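PDB 5LW0: basic helix-loop-helix, putative, expressed from Oryza sativa subsp. japonica, which binds ADP-ribose in the macrodomain that this chain represents and probably acts in the ADP-ribosylation-linked control of DNA interstrand crosslink repair. Local coordinates for residues L38-I43 with L75-L80; R85-V90 with T106-I111; N123-A128 with T186-V191. All blocks are in the same frame, centred on the assembly; numbering follows the deposited sequence. Where two conformers were deposited one is given.

Overall arrangement
The three contacts follow one another along the chain and all reach one mixed six-stranded sheet of the macrodomain, ordered 104-108, 74-79, 37-40, 124-128, 187-192, 167-172. Contact 1 pairs 37-40 with 74-79. Contact 2 lays helix 85-96 against edge strand 104-108, its centre about 7 Å from that of contact 1. Contact 3 pairs 124-128 with 187-192, about 10 Å from contact 1 and 17 Å from contact 2, centre to centre. Backbone bonds tie them together: Leu77 O meets Phe107 N at 2.8 Å, and Ala39 O meets Ala126 N at 2.9 Å. ADP-ribose meets residues at or just past the carboxyl ends of strands 37-40, 74-79, 104-108 and 124-128.

Contact 1: L38-I43 with L75-L80; sequences LAFPSI and LVLVDL. With AR6 ([(2R,3S,4R,5R)-5-(6-aminopurin-9-yl)-3,4-dihydroxy-oxolan-2-yl]methyl [hydroxy-[[(2R,3S,4R,5S)-3,4,5-trihydroxyoxolan-2-yl]methoxy]phosphoryl] hydrogen phosphate), chain C.
Phe40 holds CG between its backbone N and carbonyl carbon (chi1 63°), on the sheet face that Leu77 shares, and its ring lies against Leu77 CA. That CA stands 4.2 Å from the Phe40 ring centroid, 13° off the normal, a CH-pi contact over one face. Leu77 turns CG anti to its own N, and its side chain crosses that of Phe40 obliquely; chi2 (67°) then places CD1 3.7 Å from Phe40 CE2, where it also packs against the Phe40 carbonyl and the Ser42 backbone. At the ring edge, Leu75 CB comes to 4.1 Å from Phe40 CE1.

The backbones run parallel in register, Leu38 beside Leu75 and Phe40 beside Leu77. Val76 N donates to Leu38 O (2.8 Å), Phe40 N donates to Val76 O (2.9 Å), and Val78 N donates to Phe40 O. Past the last of these bonds the chains part, and a water spans the gap: it accepts from Ser42 N (2.8 Å), donates to Val78 O (2.7 Å) and bonds to O3' of ADP-ribose. Beyond it, Asp79 OD1 accepts from ligand O2' at 2.7 Å, holding the adenosine ribose through that hydroxyl, while Asp79 OD2 bonds Ser84 OG.

The pair supplies the two parallel strands of the beta-alpha-beta unit 37-40, 52-69, 74-79. Strands 104-108 and 124-128 flank it, helix 85-96 packs on Leu77 and Asp79, and Phe223 of helix 208-230 meets the Phe40 ring edge-to-face.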
loop_
_atom_site.group_PDB
_atom_site.type_symbol
_atom_site.label_atom_id
_atom_site.label_comp_id
_atom_site.label_asym_id
_atom_site.label_seq_id
_atom_site.Cartn_x
_atom_site.Cartn_y
_atom_site.Cartn_z
ATOM N N LEU A 38 1.466 -4.500 -8.042
ATOM C CA LEU A 38 1.531 -3.998 -6.678
ATOM C C LEU A 38 0.170 -4.147 -6.019
ATOM O O LEU A 38 -0.814 -3.677 -6.571
ATOM C CB LEU A 38 1.855 -2.467 -6.688
ATOM C CG LEU A 38 1.749 -1.770 -5.331
ATOM C CD1 LEU A 38 2.834 -2.260 -4.403
ATOM C CD2 LEU A 38 1.843 -0.261 -5.525
ATOM N N ALA A 39 0.126 -4.809 -4.896
ATOM C CA ALA A 39 -1.077 -4.794 -4.034
ATOM C C ALA A 39 -0.825 -3.795 -2.924
ATOM O O ALA A 39 0.243 -3.830 -2.256
ATOM C CB ALA A 39 -1.353 -6.155 -3.470
ATOM N N PHE A 40 -1.794 -2.980 -2.645
ATOM C CA PHE A 40 -1.678 -2.017 -1.595
ATOM C C PHE A 40 -2.971 -1.906 -0.826
ATOM O O PHE A 40 -4.077 -2.009 -1.403
ATOM C CB PHE A 40 -1.249 -0.614 -2.130
ATOM C CG PHE A 40 -2.214 0.002 -3.043
ATOM C CD1 PHE A 40 -2.260 -0.378 -4.351
ATOM C CD2 PHE A 40 -3.054 1.071 -2.613
ATOM C CE1 PHE A 40 -3.158 0.236 -5.239
ATOM C CE2 PHE A 40 -3.929 1.706 -3.482
ATOM C CZ PHE A 40 -3.969 1.303 -4.812
ATOM N N PRO A 41 -2.876 -1.597 0.479
ATOM C CA PRO A 41 -4.052 -1.291 1.261
ATOM C C PRO A 41 -4.351 0.207 1.253
ATOM O O PRO A 41 -3.505 1.012 0.810
ATOM C CB PRO A 41 -3.604 -1.690 2.652
ATOM C CG PRO A 41 -2.194 -1.256 2.683
ATOM C CD PRO A 41 -1.658 -1.452 1.264
ATOM N N SER A 42 -5.504 0.586 1.798
ATOM C CA SER A 42 -5.870 1.976 1.884
ATOM C C SER A 42 -5.073 2.650 3.003
ATOM O O SER A 42 -5.320 2.441 4.184
ATOM C CB SER A 42 -7.327 2.101 2.134
ATOM O OG SER A 42 -7.726 3.460 2.311
ATOM N N ILE A 43 -4.119 3.433 2.628
ATOM C CA ILE A 43 -3.278 4.120 3.601
ATOM C C ILE A 43 -4.019 5.166 4.398
ATOM O O ILE A 43 -4.839 5.897 3.849
ATOM C CB ILE A 43 -2.121 4.856 2.839
ATOM C CG1 ILE A 43 -1.318 3.884 1.955
ATOM C CG2 ILE A 43 -1.209 5.604 3.805
ATOM C CD1 ILE A 43 -0.722 2.684 2.685
ATOM N N LEU A 75 -2.074 -2.302 -10.649
ATOM C CA LEU A 75 -2.246 -1.838 -9.273
ATOM C C LEU A 75 -3.506 -2.444 -8.695
ATOM O O LEU A 75 -4.543 -2.389 -9.305
ATOM C CB LEU A 75 -2.376 -0.310 -9.259
ATOM C CG LEU A 75 -1.199 0.439 -9.917
ATOM C CD1 LEU A 75 -1.508 1.945 -10.011
ATOM C CD2 LEU A 75 0.048 0.235 -9.140
ATOM N N VAL A 76 -3.410 -2.989 -7.502
ATOM C CA VAL A 76 -4.551 -3.702 -6.894
ATOM C C VAL A 76 -4.740 -3.172 -5.433
ATOM O O VAL A 76 -3.861 -3.303 -4.619
ATOM C CB VAL A 76 -4.356 -5.229 -6.848
ATOM C CG1 VAL A 76 -5.584 -5.886 -6.254
ATOM C CG2 VAL A 76 -4.063 -5.781 -8.203
ATOM N N LEU A 77 -5.884 -2.519 -5.183
ATOM C CA LEU A 77 -6.253 -2.071 -3.860
ATOM C C LEU A 77 -6.902 -3.237 -3.109
ATOM O O LEU A 77 -7.920 -3.782 -3.581
ATOM C CB LEU A 77 -7.175 -0.851 -3.924
ATOM C CG LEU A 77 -7.775 -0.387 -2.564
ATOM C CD1 LEU A 77 -6.697 0.152 -1.612
ATOM C CD2 LEU A 77 -8.828 0.630 -2.827
ATOM N N VAL A 78 -6.368 -3.573 -1.958
ATOM C CA VAL A 78 -6.866 -4.690 -1.199
ATOM C C VAL A 78 -7.410 -4.248 0.155
ATOM O O VAL A 78 -6.878 -3.338 0.788
ATOM C CB VAL A 78 -5.805 -5.783 -1.006
ATOM C CG1 VAL A 78 -5.363 -6.318 -2.360
ATOM C CG2 VAL A 78 -4.626 -5.273 -0.188
ATOM N N ASP A 79 -8.469 -4.939 0.597
ATOM C CA ASP A 79 -8.966 -4.787 1.981
ATOM C C ASP A 79 -9.515 -6.161 2.398
ATOM O O ASP A 79 -9.876 -7.000 1.556
ATOM C CB ASP A 79 -10.009 -3.671 2.092
ATOM C CG ASP A 79 -10.157 -3.116 3.544
ATOM O OD1 ASP A 79 -9.355 -3.538 4.415
ATOM O OD2 ASP A 79 -11.120 -2.279 3.803
ATOM N N LEU A 80 -9.597 -6.375 3.691
ATOM C CA LEU A 80 -9.898 -7.694 4.217
ATOM C C LEU A 80 -11.327 -8.125 4.017
ATOM O O LEU A 80 -11.599 -9.308 3.895
ATOM C CB LEU A 80 -9.599 -7.693 5.726
ATOM C CG LEU A 80 -8.182 -7.820 6.129
ATOM C CD1 LEU A 80 -8.076 -7.428 7.610
ATOM C CD2 LEU A 80 -7.789 -9.245 5.873
HETATM N N1 AR6 C . -4.857 -7.264 4.466
HETATM C C2 AR6 C . -5.416 -6.259 3.759
HETATM N N3 AR6 C . -5.837 -5.127 4.287
HETATM C C4 AR6 C . -5.724 -4.906 5.634
HETATM C C5 AR6 C . -5.116 -5.890 6.476
HETATM C C6 AR6 C . -4.661 -7.129 5.821
HETATM N N6 AR6 C . -4.077 -8.099 6.481
HETATM N N7 AR6 C . -5.132 -5.376 7.794
HETATM C C8 AR6 C . -5.665 -4.136 7.712
HETATM N N9 AR6 C . -6.019 -3.836 6.409
HETATM P PA AR6 C . -4.052 0.455 8.983
HETATM P PB AR6 C . -3.246 3.315 8.777
HETATM C "C1'" AR6 C . -6.518 -2.591 5.866
HETATM O O1A AR6 C . -4.763 0.817 10.304
HETATM O O1B AR6 C . -4.648 3.826 9.003
HETATM C C1D AR6 C . -0.345 0.513 11.847
HETATM O O1D AR6 C . -0.430 -0.514 12.812
HETATM C "C2'" AR6 C . -7.490 -1.781 6.714
HETATM O "O2'" AR6 C . -8.837 -2.345 6.733
HETATM O O2A AR6 C . -3.189 -0.747 8.919
HETATM O O2B AR6 C . -2.375 3.958 7.739
HETATM C C2D AR6 C . 1.049 1.200 11.952
HETATM O O2D AR6 C . 1.805 0.708 13.132
HETATM C "C3'" AR6 C . -7.358 -0.420 6.077
HETATM O "O3'" AR6 C . -8.226 -0.275 4.920
HETATM O O3A AR6 C . -3.187 1.729 8.455
HETATM C C3D AR6 C . 0.756 2.672 12.036
HETATM O O3D AR6 C . 1.021 3.052 13.417
HETATM C "C4'" AR6 C . -5.884 -0.370 5.629
HETATM O "O4'" AR6 C . -5.385 -1.684 5.732
HETATM C C4D AR6 C . -0.748 2.810 11.699
HETATM O O4D AR6 C . -1.386 1.540 11.967
HETATM C "C5'" AR6 C . -5.024 0.547 6.461
HETATM O "O5'" AR6 C . -5.255 0.359 7.871
HETATM C C5D AR6 C . -1.058 3.120 10.238
HETATM O O5D AR6 C . -2.473 3.409 10.193
HETATM O O HOH W 1 -7.451 -1.250 2.462
#

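Contact 2: R85-V90 with T106-I111; sequences RILSLV and TFVGDI. With AR6 ([(2R,3S,4R,5R)-5-(6-aminopurin-9-yl)-3,4-dihydroxy-oxolan-2-yl]methyl [hydroxy-[[(2R,3S,4R,5S)-3,4,5-trihydroxyoxolan-2-yl]methoxy]phosphoryl] hydrogen phosphate), chain C.
The Phe107 carbonyl is the flat group that meets the helix, with Leu87 CD1 3.9 Å from Phe107 O; the Phe107 ring is turned to the other side of the sheet, against Val76 and Leu120. The second flat group is the adenine of ADP-ribose at the end of segment 106-111. Along its edge, adenine N6 donates to Asp110 OD1 (2.9 Å, 175°). Beside that bond, the backbone Ile111 N donates to adenine N1 (3.0 Å, 175°), and this nearly straight pair reads both the amino group and the ring nitrogen. Ile111 CG2 stands above the plane just outside the N1 rim, 3.7 Å from N1, and Leu80 of contact 1 covers the opposite face. The Asp110 carboxylate is itself positioned by a second shell, OD1 bonding Thr112 OG1 and OD2 bonding Gln113 NE2.

Apart from the Phe107 carbonyl, the helix and strand meet through apolar groups. Leu87 spreads its two methyls over alternate residues of the strand: CD2 is 4.0 Å from Thr106 CB, and CD1 is 4.0 Å from Val108 CG2. The Thr106 methyl packs against Val90, CG2 lying 4.0 Å from Val90 CG1, and in both pairs with Thr106 the side chains slide past each other in opposite directions.

Helix and strand segments run nearly antiparallel, at 153° with axes 9.2 Å apart, as expected where a helix returns the chain in the beta-alpha-beta unit 74-79, 85-96, 104-108. An aspartate on the adenine amino group and a main-chain NH on N1, just after a sheet strand, are characteristic of the macrodomain adenine site.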
loop_
_atom_site.group_PDB
_atom_site.type_symbol
_atom_site.label_atom_id
_atom_site.label_comp_id
_atom_site.label_asym_id
_atom_site.label_seq_id
_atom_site.Cartn_x
_atom_site.Cartn_y
_atom_site.Cartn_z
ATOM N N ARG A 85 -15.923 -0.359 3.139
ATOM C CA ARG A 85 -16.409 0.848 2.641
ATOM C C ARG A 85 -15.428 1.521 1.687
ATOM O O ARG A 85 -15.821 2.089 0.670
ATOM C CB ARG A 85 -16.762 1.792 3.807
ATOM C CG ARG A 85 -17.347 3.078 3.314
ATOM C CD ARG A 85 -18.424 3.667 4.234
ATOM N NE ARG A 85 -19.055 4.801 3.545
ATOM C CZ ARG A 85 -18.674 6.078 3.676
ATOM N NH1 ARG A 85 -17.709 6.421 4.532
ATOM N NH2 ARG A 85 -19.286 7.023 2.966
ATOM N N ILE A 86 -14.135 1.439 1.987
ATOM C CA ILE A 86 -13.169 2.061 1.091
ATOM C C ILE A 86 -13.141 1.334 -0.270
ATOM O O ILE A 86 -13.101 1.984 -1.323
ATOM C CB ILE A 86 -11.735 2.158 1.725
ATOM C CG1 ILE A 86 -10.858 3.056 0.892
ATOM C CG2 ILE A 86 -11.092 0.772 1.892
ATOM C CD1 ILE A 86 -11.251 4.508 0.910
ATOM N N LEU A 87 -13.285 0.020 -0.286
ATOM C CA LEU A 87 -13.347 -0.660 -1.598
ATOM C C LEU A 87 -14.592 -0.246 -2.396
ATOM O O LEU A 87 -14.527 0.002 -3.598
ATOM C CB LEU A 87 -13.266 -2.189 -1.474
ATOM C CG LEU A 87 -12.018 -2.783 -0.869
ATOM C CD1 LEU A 87 -12.050 -4.301 -0.996
ATOM C CD2 LEU A 87 -10.767 -2.221 -1.501
ATOM N N SER A 88 -15.720 -0.114 -1.719
ATOM C CA SER A 88 -16.972 0.258 -2.379
ATOM C C SER A 88 -16.910 1.677 -2.996
ATOM O O SER A 88 -17.291 1.887 -4.155
ATOM C CB SER A 88 -18.147 0.179 -1.375
ATOM O OG SER A 88 -19.364 0.483 -2.020
ATOM N N LEU A 89 -16.308 2.625 -2.241
ATOM C CA LEU A 89 -16.127 3.965 -2.713
ATOM C C LEU A 89 -15.181 4.036 -3.849
ATOM O O LEU A 89 -15.404 4.733 -4.843
ATOM C CB LEU A 89 -15.648 4.873 -1.583
ATOM C CG LEU A 89 -16.675 5.195 -0.455
ATOM C CD1 LEU A 89 -16.015 5.761 0.764
ATOM C CD2 LEU A 89 -17.721 6.124 -0.973
ATOM N N VAL A 90 -14.054 3.329 -3.732
ATOM C CA VAL A 90 -13.093 3.367 -4.801
ATOM C C VAL A 90 -13.651 2.762 -6.063
ATOM O O VAL A 90 -13.438 3.298 -7.163
ATOM C CB VAL A 90 -11.773 2.730 -4.361
ATOM C CG1 VAL A 90 -10.875 2.451 -5.528
ATOM C CG2 VAL A 90 -11.077 3.631 -3.356
ATOM N N THR A 106 -9.936 -3.455 -7.531
ATOM C CA THR A 106 -9.969 -3.723 -6.067
ATOM C C THR A 106 -10.062 -5.224 -5.862
ATOM O O THR A 106 -10.536 -5.966 -6.755
ATOM C CB THR A 106 -11.151 -3.054 -5.392
ATOM O OG1 THR A 106 -12.396 -3.621 -5.855
ATOM C CG2 THR A 106 -11.153 -1.540 -5.583
ATOM N N PHE A 107 -9.685 -5.687 -4.682
ATOM C CA PHE A 107 -9.648 -7.114 -4.410
ATOM C C PHE A 107 -9.839 -7.312 -2.931
ATOM O O PHE A 107 -9.187 -6.682 -2.138
ATOM C CB PHE A 107 -8.320 -7.695 -4.875
ATOM C CG PHE A 107 -8.264 -9.219 -4.916
ATOM C CD1 PHE A 107 -8.731 -9.911 -5.971
ATOM C CD2 PHE A 107 -7.667 -9.908 -3.862
ATOM C CE1 PHE A 107 -8.591 -11.310 -6.008
ATOM C CE2 PHE A 107 -7.510 -11.275 -3.899
ATOM C CZ PHE A 107 -8.050 -11.966 -4.934
ATOM N N VAL A 108 -10.726 -8.240 -2.582
ATOM C CA VAL A 108 -10.953 -8.599 -1.168
ATOM C C VAL A 108 -10.010 -9.700 -0.745
ATOM O O VAL A 108 -9.960 -10.791 -1.355
ATOM C CB VAL A 108 -12.381 -9.093 -0.939
ATOM C CG1 VAL A 108 -12.592 -9.433 0.559
ATOM C CG2 VAL A 108 -13.368 -8.085 -1.388
ATOM N N GLY A 109 -9.242 -9.443 0.291
ATOM C CA GLY A 109 -8.297 -10.423 0.751
ATOM C C GLY A 109 -7.346 -9.911 1.783
ATOM O O GLY A 109 -7.318 -8.740 2.073
ATOM N N ASP A 110 -6.588 -10.820 2.323
ATOM C CA ASP A 110 -5.514 -10.508 3.240
ATOM C C ASP A 110 -4.267 -10.297 2.356
ATOM O O ASP A 110 -3.873 -11.175 1.580
ATOM C CB ASP A 110 -5.311 -11.700 4.164
ATOM C CG ASP A 110 -4.219 -11.490 5.205
ATOM O OD1 ASP A 110 -3.375 -10.588 5.092
ATOM O OD2 ASP A 110 -4.181 -12.347 6.166
ATOM N N ILE A 111 -3.666 -9.123 2.482
ATOM C CA ILE A 111 -2.508 -8.765 1.703
ATOM C C ILE A 111 -1.314 -9.688 1.883
ATOM O O ILE A 111 -0.406 -9.695 1.079
ATOM C CB ILE A 111 -2.161 -7.287 1.941
ATOM C CG1 ILE A 111 -1.469 -6.698 0.716
ATOM C CG2 ILE A 111 -1.390 -7.076 3.199
ATOM C CD1 ILE A 111 -1.343 -5.191 0.776
HETATM N N1 AR6 C . -4.857 -7.264 4.466
HETATM C C2 AR6 C . -5.416 -6.259 3.759
HETATM N N3 AR6 C . -5.837 -5.127 4.287
HETATM C C4 AR6 C . -5.724 -4.906 5.634
HETATM C C5 AR6 C . -5.116 -5.890 6.476
HETATM C C6 AR6 C . -4.661 -7.129 5.821
HETATM N N6 AR6 C . -4.077 -8.099 6.481
HETATM N N7 AR6 C . -5.132 -5.376 7.794
HETATM C C8 AR6 C . -5.665 -4.136 7.712
HETATM N N9 AR6 C . -6.019 -3.836 6.409
HETATM P PA AR6 C . -4.052 0.455 8.983
HETATM P PB AR6 C . -3.246 3.315 8.777
HETATM C "C1'" AR6 C . -6.518 -2.591 5.866
HETATM O O1A AR6 C . -4.763 0.817 10.304
HETATM O O1B AR6 C . -4.648 3.826 9.003
HETATM C C1D AR6 C . -0.345 0.513 11.847
HETATM O O1D AR6 C . -0.430 -0.514 12.812
HETATM C "C2'" AR6 C . -7.490 -1.781 6.714
HETATM O "O2'" AR6 C . -8.837 -2.345 6.733
HETATM O O2A AR6 C . -3.189 -0.747 8.919
HETATM O O2B AR6 C . -2.375 3.958 7.739
HETATM C C2D AR6 C . 1.049 1.200 11.952
HETATM O O2D AR6 C . 1.805 0.708 13.132
HETATM C "C3'" AR6 C . -7.358 -0.420 6.077
HETATM O "O3'" AR6 C . -8.226 -0.275 4.920
HETATM O O3A AR6 C . -3.187 1.729 8.455
HETATM C C3D AR6 C . 0.756 2.672 12.036
HETATM O O3D AR6 C . 1.021 3.052 13.417
HETATM C "C4'" AR6 C . -5.884 -0.370 5.629
HETATM O "O4'" AR6 C . -5.385 -1.684 5.732
HETATM C C4D AR6 C . -0.748 2.810 11.699
HETATM O O4D AR6 C . -1.386 1.540 11.967
HETATM C "C5'" AR6 C . -5.024 0.547 6.461
HETATM O "O5'" AR6 C . -5.255 0.359 7.871
HETATM C C5D AR6 C . -1.058 3.120 10.238
HETATM O O5D AR6 C . -2.473 3.409 10.193
#

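Contact 3: N123-A128 with T186-V191; sequences NVIANA and THIIHV. With AR6 ([(2R,3S,4R,5R)-5-(6-aminopurin-9-yl)-3,4-dihydroxy-oxolan-2-yl]methyl [hydroxy-[[(2R,3S,4R,5S)-3,4,5-trihydroxyoxolan-2-yl]methoxy]phosphoryl] hydrogen phosphate), chain C.
Asn123 O starts the backbone bonding by accepting from Thr186 N at 2.8 Å, with a weak second donor in His187 N. From there the strands pair in parallel register, Val124 beside His187 through Ala128 beside Val191. Ile125 N donates to His187 O at 3.2 Å, and Ile189 N to Ile125 O at 2.9 Å. Asn127 continues the alternation through both its backbone groups, N donating to Ile189 O and O accepting from Val191 N. The segment axes diverge by 27°, a modest twist.

Apolar contacts lie on both faces of the sheet. Val124 CG1 approaches Ile189 CD1 to 3.8 Å on the face covered by helix 208-230, where Leu222 also meets Ala126. On the other face Ile125 and Ile188 lie side by side, pointing the same way, with Ile144 of helix 139-148 against Ile188. Helices on both sides of a mixed sheet make the three-layer alpha-beta-alpha sandwich of the macrodomain, and these two strands lie in its interior.

The polar side-chain contact is on the Ile125 and Ile188 face. Asn127 holds CG anti to its backbone N (chi1 178°), and ND2 donates to His190 ND1 (3.1 Å, 174°) within the imidazole plane and its own amide plane. Asn127 ND2 also bonds Asn141 OD1, and His190 NE2 bonds Thr156 OG1; Ile188 CG2 lies above one face of the imidazole, toward its rim. An alanine at Asn127 would probably leave His190 ND1 and Asn141 OD1 without this donor and the imidazole less firmly fixed in rotation.

At the Asn123 end a water accepts from Asn123 ND2 at 3.0 Å and lies 2.7 Å from Thr186 OG1, while Asn123 OD1 bonds Arg121 NE. At the opposite end Ala128 CB touches the ligand diphosphate, 3.4 Å from O3A.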
loop_
_atom_site.group_PDB
_atom_site.type_symbol
_atom_site.label_atom_id
_atom_site.label_comp_id
_atom_site.label_asym_id
_atom_site.label_seq_id
_atom_site.Cartn_x
_atom_site.Cartn_y
_atom_site.Cartn_z
ATOM N N ASN A 123 3.770 -9.741 -6.536
ATOM C CA ASN A 123 5.163 -9.834 -5.994
ATOM C C ASN A 123 5.528 -8.659 -5.090
ATOM O O ASN A 123 6.449 -8.743 -4.290
ATOM C CB ASN A 123 6.202 -9.915 -7.103
ATOM C CG ASN A 123 6.212 -11.241 -7.828
ATOM O OD1 ASN A 123 5.286 -12.011 -7.763
ATOM N ND2 ASN A 123 7.258 -11.447 -8.607
ATOM N N VAL A 124 4.869 -7.507 -5.260
ATOM C CA VAL A 124 5.200 -6.360 -4.451
ATOM C C VAL A 124 3.981 -5.997 -3.639
ATOM O O VAL A 124 2.888 -5.862 -4.178
ATOM C CB VAL A 124 5.643 -5.154 -5.304
ATOM C CG1 VAL A 124 6.075 -4.001 -4.410
ATOM C CG2 VAL A 124 6.743 -5.555 -6.276
ATOM N N ILE A 125 4.156 -5.814 -2.321
ATOM C CA ILE A 125 3.045 -5.322 -1.510
ATOM C C ILE A 125 3.437 -4.079 -0.735
ATOM O O ILE A 125 4.608 -3.864 -0.419
ATOM C CB ILE A 125 2.484 -6.392 -0.562
ATOM C CG1 ILE A 125 3.475 -6.746 0.477
ATOM C CG2 ILE A 125 2.011 -7.644 -1.331
ATOM C CD1 ILE A 125 2.913 -7.701 1.532
ATOM N N ALA A 126 2.461 -3.202 -0.515
ATOM C CA ALA A 126 2.674 -2.000 0.321
ATOM C C ALA A 126 2.220 -2.215 1.739
ATOM O O ALA A 126 1.237 -2.934 1.989
ATOM C CB ALA A 126 1.921 -0.851 -0.274
ATOM N N ASN A 127 2.899 -1.558 2.659
ATOM C CA ASN A 127 2.582 -1.580 4.063
ATOM C C ASN A 127 2.235 -0.195 4.572
ATOM O O ASN A 127 2.869 0.777 4.206
ATOM C CB ASN A 127 3.768 -2.125 4.789
ATOM C CG ASN A 127 3.561 -2.145 6.284
ATOM O OD1 ASN A 127 2.453 -2.420 6.749
ATOM N ND2 ASN A 127 4.631 -1.878 7.041
ATOM N N ALA A 128 1.180 -0.070 5.393
ATOM C CA ALA A 128 0.886 1.152 6.037
ATOM C C ALA A 128 1.682 1.192 7.343
ATOM O O ALA A 128 1.268 0.681 8.364
ATOM C CB ALA A 128 -0.607 1.297 6.271
ATOM N N THR A 186 8.423 -10.408 -3.249
ATOM C CA THR A 186 9.848 -10.114 -3.416
ATOM C C THR A 186 10.249 -8.736 -2.814
ATOM O O THR A 186 11.422 -8.494 -2.559
ATOM C CB THR A 186 10.247 -10.116 -4.894
ATOM O OG1 THR A 186 9.520 -9.096 -5.595
ATOM C CG2 THR A 186 10.039 -11.457 -5.543
ATOM N N HIS A 187 9.258 -7.854 -2.581
ATOM C CA HIS A 187 9.518 -6.523 -2.054
ATOM C C HIS A 187 8.340 -6.047 -1.273
ATOM O O HIS A 187 7.197 -6.345 -1.622
ATOM C CB HIS A 187 9.739 -5.493 -3.216
ATOM C CG HIS A 187 10.953 -5.745 -4.043
ATOM N ND1 HIS A 187 10.983 -6.677 -5.056
ATOM C CD2 HIS A 187 12.155 -5.136 -4.061
ATOM C CE1 HIS A 187 12.171 -6.686 -5.605
ATOM N NE2 HIS A 187 12.881 -5.719 -5.066
ATOM N N ILE A 188 8.635 -5.313 -0.217
ATOM C CA ILE A 188 7.629 -4.614 0.552
ATOM C C ILE A 188 7.960 -3.134 0.503
ATOM O O ILE A 188 9.094 -2.759 0.702
ATOM C CB ILE A 188 7.631 -5.126 2.012
ATOM C CG1 ILE A 188 7.104 -6.612 2.001
ATOM C CG2 ILE A 188 6.817 -4.212 2.906
ATOM C CD1 ILE A 188 7.274 -7.306 3.271
ATOM N N ILE A 189 6.977 -2.315 0.240
ATOM C CA ILE A 189 7.173 -0.894 0.268
ATOM C C ILE A 189 6.444 -0.336 1.462
ATOM O O ILE A 189 5.218 -0.296 1.468
ATOM C CB ILE A 189 6.680 -0.204 -1.064
ATOM C CG1 ILE A 189 7.318 -0.858 -2.278
ATOM C CG2 ILE A 189 6.958 1.279 -0.969
ATOM C CD1 ILE A 189 6.775 -0.366 -3.620
ATOM N N HIS A 190 7.207 0.142 2.471
ATOM C CA HIS A 190 6.636 0.785 3.619
ATOM C C HIS A 190 6.225 2.203 3.213
ATOM O O HIS A 190 7.046 2.943 2.709
ATOM C CB HIS A 190 7.654 0.897 4.725
ATOM C CG HIS A 190 8.189 -0.416 5.208
ATOM N ND1 HIS A 190 7.406 -1.349 5.849
ATOM C CD2 HIS A 190 9.441 -0.899 5.235
ATOM C CE1 HIS A 190 8.164 -2.365 6.244
ATOM N NE2 HIS A 190 9.401 -2.130 5.858
ATOM N N VAL A 191 5.008 2.610 3.568
ATOM C CA VAL A 191 4.465 3.928 3.244
ATOM C C VAL A 191 3.956 4.572 4.525
ATOM O O VAL A 191 3.282 3.875 5.327
ATOM C CB VAL A 191 3.254 3.792 2.324
ATOM C CG1 VAL A 191 2.831 5.167 1.906
ATOM C CG2 VAL A 191 3.570 2.925 1.133
HETATM N N1 AR6 C . -4.857 -7.264 4.466
HETATM C C2 AR6 C . -5.416 -6.259 3.759
HETATM N N3 AR6 C . -5.837 -5.127 4.287
HETATM C C4 AR6 C . -5.724 -4.906 5.634
HETATM C C5 AR6 C . -5.116 -5.890 6.476
HETATM C C6 AR6 C . -4.661 -7.129 5.821
HETATM N N6 AR6 C . -4.077 -8.099 6.481
HETATM N N7 AR6 C . -5.132 -5.376 7.794
HETATM C C8 AR6 C . -5.665 -4.136 7.712
HETATM N N9 AR6 C . -6.019 -3.836 6.409
HETATM P PA AR6 C . -4.052 0.455 8.983
HETATM P PB AR6 C . -3.246 3.315 8.777
HETATM C "C1'" AR6 C . -6.518 -2.591 5.866
HETATM O O1A AR6 C . -4.763 0.817 10.304
HETATM O O1B AR6 C . -4.648 3.826 9.003
HETATM C C1D AR6 C . -0.345 0.513 11.847
HETATM O O1D AR6 C . -0.430 -0.514 12.812
HETATM C "C2'" AR6 C . -7.490 -1.781 6.714
HETATM O "O2'" AR6 C . -8.837 -2.345 6.733
HETATM O O2A AR6 C . -3.189 -0.747 8.919
HETATM O O2B AR6 C . -2.375 3.958 7.739
HETATM C C2D AR6 C . 1.049 1.200 11.952
HETATM O O2D AR6 C . 1.805 0.708 13.132
HETATM C "C3'" AR6 C . -7.358 -0.420 6.077
HETATM O "O3'" AR6 C . -8.226 -0.275 4.920
HETATM O O3A AR6 C . -3.187 1.729 8.455
HETATM C C3D AR6 C . 0.756 2.672 12.036
HETATM O O3D AR6 C . 1.021 3.052 13.417
HETATM C "C4'" AR6 C . -5.884 -0.370 5.629
HETATM O "O4'" AR6 C . -5.385 -1.684 5.732
HETATM C C4D AR6 C . -0.748 2.810 11.699
HETATM O O4D AR6 C . -1.386 1.540 11.967
HETATM C "C5'" AR6 C . -5.024 0.547 6.461
HETATM O "O5'" AR6 C . -5.255 0.359 7.871
HETATM C C5D AR6 C . -1.058 3.120 10.238
HETATM O O5D AR6 C . -2.473 3.409 10.193
HETATM O O HOH W 2 9.431 -9.441 -8.316
#